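Local coordinates for protein obscurin (Homo sapiens, PDB 4C4K) that probably serves as a giant muscle scaffold and signalling protein, joining immunoglobulin-like domains to RhoGEF and serine/threonine kinase activities, at residues A[44-52]-A[62-71]. Numbering follows the deposited sequence. Where two conformers were deposited one is given.
Sequences PVAAGARFR and LTILDLALGD. With EDO (1,2-ethanediol), chain I; EDO (1,2-ethanediol), chain E.
The R50 guanidinium meets the D71 carboxylate end-on, the two planes 21° apart, with L65 O also in the guanidinium plane, on the CD side of NH1, and F51 CE1 over one face. The F51 ring, nearly perpendicular to the carboxylate, has a 1,2-ethanediol carbon over one face and D71 OD1 at its edge near CZ. R50-D71 is the salt bridge between the start of strand D and the E-F turn of the I-set immunoglobulin sandwich, familiar from the wider superfamily. R50 NH2 reaches the syn lone pair of D71 OD1 at 3.0 Å, while R50 NH1 spends one N-H on D71 OD2 (2.9 Å) and the other on L65 O (3.0 Å). A bend at chi3 (-56°) turns the guanidinium toward these acceptors. A68 N approaches OD2 from above the carboxylate plane, and D71 O accepts from the Y75 hydroxyl. A leucine in place of R50 would probably leave the D71 carboxylate without its countercharge and L65 O without this donor. F51 CE2 touches I64 CG2. R52 and T63 form an antiparallel hydrogen-bonded pair of the D-E hairpin. The R52 guanidinium grips A49 O side-on through NE and NH2, and L65 CD1 sits over one face, 3.5 Å from R52 NH2.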
loop_
_atom_site.group_PDB
_atom_site.type_symbol
_atom_site.label_atom_id
_atom_site.label_comp_id
_atom_site.label_asym_id
_atom_site.label_seq_id
_atom_site.Cartn_x
_atom_site.Cartn_y
_atom_site.Cartn_z
ATOM N N PRO A 44 10.073 -1.089 -11.831
ATOM C CA PRO A 44 9.215 0.071 -12.130
ATOM C C PRO A 44 8.392 -0.100 -13.395
ATOM O O PRO A 44 8.810 -0.744 -14.348
ATOM C CB PRO A 44 10.205 1.234 -12.280
ATOM C CG PRO A 44 11.532 0.586 -12.560
ATOM C CD PRO A 44 11.510 -0.732 -11.855
ATOM N N VAL A 45 7.205 0.450 -13.379
ATOM C CA VAL A 45 6.338 0.448 -14.538
ATOM C C VAL A 45 6.711 1.732 -15.307
ATOM O O VAL A 45 6.670 2.826 -14.745
ATOM C CB VAL A 45 4.842 0.394 -14.149
ATOM C CG1 VAL A 45 3.950 0.647 -15.367
ATOM C CG2 VAL A 45 4.503 -0.943 -13.486
ATOM N N ALA A 46 7.123 1.574 -16.558
ATOM C CA ALA A 46 7.534 2.672 -17.439
ATOM C C ALA A 46 6.419 2.975 -18.449
ATOM O O ALA A 46 5.752 2.052 -18.915
ATOM C CB ALA A 46 8.827 2.283 -18.177
ATOM N N ALA A 47 6.236 4.261 -18.810
ATOM C CA ALA A 47 5.203 4.652 -19.768
ATOM C C ALA A 47 5.546 4.147 -21.175
ATOM O O ALA A 47 6.708 4.094 -21.559
ATOM C CB ALA A 47 5.028 6.162 -19.782
ATOM N N GLY A 48 4.531 3.734 -21.900
ATOM C CA GLY A 48 4.692 3.229 -23.259
ATOM C C GLY A 48 3.357 3.111 -23.942
ATOM O O GLY A 48 2.380 3.712 -23.496
ATOM N N ALA A 49 3.292 2.330 -25.011
ATOM C CA ALA A 49 2.054 2.188 -25.773
ATOM C C ALA A 49 0.874 1.648 -24.920
ATOM O O ALA A 49 -0.266 2.078 -25.085
ATOM C CB ALA A 49 2.300 1.301 -26.980
ATOM N N ARG A 50 1.156 0.722 -23.997
ATOM C CA ARG A 50 0.086 0.118 -23.210
ATOM C C ARG A 50 -0.002 0.609 -21.775
ATOM O O ARG A 50 -0.987 0.319 -21.126
ATOM C CB ARG A 50 0.222 -1.411 -23.209
ATOM C CG ARG A 50 0.190 -2.097 -24.569
ATOM C CD ARG A 50 -0.212 -3.555 -24.437
ATOM N NE ARG A 50 0.644 -4.317 -23.513
ATOM C CZ ARG A 50 0.248 -4.793 -22.337
ATOM N NH1 ARG A 50 -0.980 -4.557 -21.894
ATOM N NH2 ARG A 50 1.084 -5.481 -21.582
ATOM N N PHE A 51 1.018 1.317 -21.264
ATOM C CA PHE A 51 1.075 1.795 -19.874
ATOM C C PHE A 51 1.096 3.296 -19.885
ATOM O O PHE A 51 2.032 3.898 -20.421
ATOM C CB PHE A 51 2.302 1.212 -19.151
ATOM C CG PHE A 51 2.185 -0.286 -18.991
ATOM C CD1 PHE A 51 2.603 -1.145 -20.001
ATOM C CD2 PHE A 51 1.634 -0.838 -17.839
ATOM C CE1 PHE A 51 2.437 -2.533 -19.873
ATOM C CE2 PHE A 51 1.495 -2.220 -17.698
ATOM C CZ PHE A 51 1.886 -3.061 -18.722
ATOM N N ARG A 52 0.032 3.909 -19.344
ATOM C CA ARG A 52 -0.096 5.367 -19.352
ATOM C C ARG A 52 -0.119 5.924 -17.954
ATOM O O ARG A 52 -0.963 5.543 -17.165
ATOM C CB ARG A 52 -1.356 5.799 -20.124
ATOM C CG ARG A 52 -1.524 5.081 -21.450
ATOM C CD ARG A 52 -0.422 5.449 -22.425
ATOM N NE ARG A 52 -0.679 4.912 -23.757
ATOM C CZ ARG A 52 -1.625 5.358 -24.575
ATOM N NH1 ARG A 52 -2.431 6.343 -24.200
ATOM N NH2 ARG A 52 -1.780 4.815 -25.770
ATOM N N LEU A 62 -2.354 5.150 -13.266
ATOM C CA LEU A 62 -1.739 4.162 -14.130
ATOM C C LEU A 62 -2.864 3.497 -14.921
ATOM O O LEU A 62 -3.673 2.777 -14.340
ATOM C CB LEU A 62 -0.929 3.102 -13.360
ATOM C CG LEU A 62 -0.379 1.925 -14.237
ATOM C CD1 LEU A 62 0.455 2.453 -15.447
ATOM C CD2 LEU A 62 0.421 0.955 -13.396
ATOM N N THR A 63 -2.915 3.734 -16.248
ATOM C CA THR A 63 -3.919 3.086 -17.094
ATOM C C THR A 63 -3.212 2.022 -17.903
ATOM O O THR A 63 -2.161 2.289 -18.463
ATOM C CB THR A 63 -4.633 4.105 -18.012
ATOM O OG1 THR A 63 -5.320 5.038 -17.185
ATOM C CG2 THR A 63 -5.630 3.439 -18.961
ATOM N N ILE A 64 -3.787 0.829 -17.975
ATOM C CA ILE A 64 -3.207 -0.283 -18.753
ATOM C C ILE A 64 -4.144 -0.578 -19.889
ATOM O O ILE A 64 -5.304 -0.906 -19.640
ATOM C CB ILE A 64 -2.921 -1.538 -17.859
ATOM C CG1 ILE A 64 -2.096 -1.118 -16.620
ATOM C CG2 ILE A 64 -2.194 -2.633 -18.668
ATOM C CD1 ILE A 64 -2.002 -2.179 -15.456
ATOM N N LEU A 65 -3.640 -0.492 -21.137
ATOM C CA LEU A 65 -4.442 -0.713 -22.312
ATOM C C LEU A 65 -4.193 -2.086 -22.886
ATOM O O LEU A 65 -3.090 -2.621 -22.752
ATOM C CB LEU A 65 -4.146 0.355 -23.367
ATOM C CG LEU A 65 -4.361 1.840 -22.958
ATOM C CD1 LEU A 65 -4.081 2.755 -24.156
ATOM C CD2 LEU A 65 -5.814 2.090 -22.499
ATOM N N ASP A 66 -5.211 -2.657 -23.531
ATOM C CA ASP A 66 -5.110 -3.950 -24.205
ATOM C C ASP A 66 -4.551 -5.039 -23.287
ATOM O O ASP A 66 -3.549 -5.667 -23.610
ATOM C CB ASP A 66 -4.288 -3.812 -25.505
ATOM C CG ASP A 66 -4.661 -4.833 -26.555
ATOM O OD1 ASP A 66 -5.746 -5.460 -26.418
ATOM O OD2 ASP A 66 -3.885 -4.993 -27.532
ATOM N N LEU A 67 -5.176 -5.208 -22.121
ATOM C CA LEU A 67 -4.784 -6.168 -21.078
ATOM C C LEU A 67 -4.391 -7.534 -21.596
ATOM O O LEU A 67 -5.078 -8.100 -22.437
ATOM C CB LEU A 67 -5.928 -6.359 -20.068
ATOM C CG LEU A 67 -6.305 -5.165 -19.208
ATOM C CD1 LEU A 67 -7.622 -5.420 -18.527
ATOM C CD2 LEU A 67 -5.196 -4.842 -18.197
ATOM N N ALA A 68 -3.315 -8.079 -21.037
ATOM C CA ALA A 68 -2.825 -9.420 -21.337
ATOM C C ALA A 68 -2.821 -10.162 -20.012
ATOM O O ALA A 68 -2.782 -9.529 -18.950
ATOM C CB ALA A 68 -1.412 -9.344 -21.897
ATOM N N LEU A 69 -2.892 -11.488 -20.052
ATOM C CA LEU A 69 -2.875 -12.302 -18.838
ATOM C C LEU A 69 -1.668 -11.986 -17.932
ATOM O O LEU A 69 -1.838 -11.903 -16.722
ATOM C CB LEU A 69 -2.949 -13.793 -19.178
ATOM C CG LEU A 69 -4.255 -14.291 -19.806
ATOM C CD1 LEU A 69 -4.098 -15.722 -20.315
ATOM C CD2 LEU A 69 -5.420 -14.218 -18.818
ATOM N N GLY A 70 -0.512 -11.706 -18.548
ATOM C CA GLY A 70 0.746 -11.356 -17.890
ATOM C C GLY A 70 0.715 -10.061 -17.095
ATOM O O GLY A 70 1.598 -9.832 -16.264
ATOM N N ASP A 71 -0.310 -9.206 -17.330
ATOM C CA ASP A 71 -0.508 -7.944 -16.610
ATOM C C ASP A 71 -1.104 -8.207 -15.228
ATOM O O ASP A 71 -1.120 -7.302 -14.395
ATOM C CB ASP A 71 -1.409 -6.981 -17.401
ATOM C CG ASP A 71 -0.835 -6.521 -18.737
ATOM O OD1 ASP A 71 0.420 -6.444 -18.860
ATOM O OD2 ASP A 71 -1.630 -6.227 -19.651
HETATM C C1 EDO I . 3.905 -2.526 -23.393
HETATM O O1 EDO I . 4.151 -3.484 -24.416
HETATM C C2 EDO I . 4.023 -1.097 -23.995
HETATM O O2 EDO I . 3.764 -0.113 -22.997
HETATM C C1 EDO E . 6.180 -3.706 -17.801
HETATM O O1 EDO E . 5.448 -3.807 -16.574
HETATM C C2 EDO E . 6.036 -2.285 -18.425
HETATM O O2 EDO E . 6.707 -1.329 -17.615
HETATM O O HOH W 1 -3.644 7.207 -17.196
#